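Putative transcriptional coactivator P15 (Enterobacteria phage t5, PDB 4BG7) probably binds DNA, as a phage homolog of the eukaryotic transcription coactivator PC4, and is implicated in recombination-dependent DNA replication. Local coordinates at the interface of chains A and B. Residues are numbered along the deposited sequence; one frame, centred on the assembly and turned at random. Chains: chain A/B, Putative transcriptional coactivator P15.

The interface of chains A and B. Residues chain A 90, 93-94, 97; chain B 67, 70-71, 74.
B:Ser71 sets its side chain against A:Val90 and A:Arg93, with CD1 of A:Leu97 alongside, where the C-terminal helix 87-98 of chain A packs on the first half of helix 67-83 of chain B. PC4-family proteins form dimers, and this patch of the two-fold interface, repeated with the chains exchanged, probably helps to hold the copies together. The serine hydroxyl lies anti to its own carbonyl carbon (chi1 -63°), which turns OG towards the preceding turn of its helix. There it donates a hydrogen bond to O of B:Leu67 at 2.5 Å, almost in line with that C=O (162°). Its link to the partner is at most a weak hydrogen bond, from OG to the carbonyl O of A:Val90 at 3.5 Å. Mostly the hydroxyl meets carbon: OG sits 3.2 Å from CB of A:Arg93, and the serine CB lies 3.7 Å from the same atom. A:Val90 forks around this spot. Its CG1, anti to the backbone N (chi1 174°), reaches CA of B:Ser71, while CG2 points towards OG1 of B:Thr70 and CD2 of B:Leu67. Towards the start of the B helix, the bent side chain of A:Arg93 crosses that of B:Leu67 at about a right angle. The leucine CB stands off the guanidinium plane, 3.6 Å from CZ, whereas CD1 meets the edge in plane. On the flank, the methyl CB of A:Ala94 abuts the ring edge of B:Phe74, 3.7 Å from CD2.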
# COMPACT_ATOMS: atom_id res chain seq x y z
N VAL A 90 -6.14 -8.08 -13.75
CA VAL A 90 -5.07 -7.44 -12.92
C VAL A 90 -3.94 -8.43 -12.63
O VAL A 90 -2.76 -8.08 -12.76
CB VAL A 90 -5.67 -6.77 -11.66
CG1 VAL A 90 -4.59 -6.22 -10.72
CG2 VAL A 90 -6.65 -5.69 -12.09
N ARG A 93 -1.89 -9.00 -15.97
CA ARG A 93 -1.08 -7.78 -16.12
C ARG A 93 0.05 -7.74 -15.09
O ARG A 93 1.13 -7.28 -15.41
CB ARG A 93 -1.96 -6.54 -15.96
CG ARG A 93 -1.65 -5.38 -16.88
CD ARG A 93 -2.43 -5.48 -18.20
NE ARG A 93 -3.03 -4.19 -18.59
CZ ARG A 93 -4.26 -3.78 -18.27
NH1 ARG A 93 -5.07 -4.55 -17.56
NH2 ARG A 93 -4.68 -2.59 -18.67
N ALA A 94 -0.20 -8.19 -13.84
CA ALA A 94 0.89 -8.26 -12.82
C ALA A 94 1.97 -9.28 -13.16
O ALA A 94 3.17 -9.02 -12.92
CB ALA A 94 0.35 -8.52 -11.41
N LEU A 97 3.97 -7.68 -15.81
CA LEU A 97 4.86 -6.68 -15.20
C LEU A 97 6.12 -7.36 -14.64
O LEU A 97 7.21 -6.75 -14.66
CB LEU A 97 4.13 -5.82 -14.15
CG LEU A 97 3.12 -4.77 -14.66
CD1 LEU A 97 2.38 -3.95 -13.58
CD2 LEU A 97 3.73 -3.81 -15.69
N LEU B 67 -6.66 -0.18 -14.31
CA LEU B 67 -5.97 -1.47 -14.46
C LEU B 67 -4.47 -1.36 -14.35
O LEU B 67 -3.75 -2.32 -13.97
CB LEU B 67 -6.38 -2.13 -15.80
CG LEU B 67 -7.90 -2.52 -15.92
CD1 LEU B 67 -8.38 -3.01 -17.33
CD2 LEU B 67 -8.35 -3.52 -14.83
N THR B 70 -3.50 -0.60 -10.45
CA THR B 70 -3.76 -1.75 -9.57
C THR B 70 -2.86 -2.87 -9.90
O THR B 70 -2.36 -3.53 -9.03
CB THR B 70 -5.20 -2.23 -9.65
OG1 THR B 70 -5.51 -2.56 -11.00
CG2 THR B 70 -6.20 -1.17 -9.06
N SER B 71 -2.52 -3.05 -11.19
CA SER B 71 -1.61 -4.11 -11.61
C SER B 71 -0.15 -3.91 -11.19
O SER B 71 0.57 -4.89 -10.88
CB SER B 71 -1.61 -4.27 -13.12
OG SER B 71 -2.91 -4.68 -13.53
N PHE B 74 -0.21 -4.63 -7.44
CA PHE B 74 -0.23 -6.09 -7.24
C PHE B 74 1.11 -6.80 -7.53
O PHE B 74 1.55 -7.68 -6.82
CB PHE B 74 -1.42 -6.78 -8.00
CG PHE B 74 -1.72 -8.20 -7.51
CD1 PHE B 74 -2.45 -8.40 -6.35
CD2 PHE B 74 -1.27 -9.32 -8.19
CE1 PHE B 74 -2.73 -9.67 -5.89
CE2 PHE B 74 -1.57 -10.59 -7.74
CZ PHE B 74 -2.29 -10.77 -6.58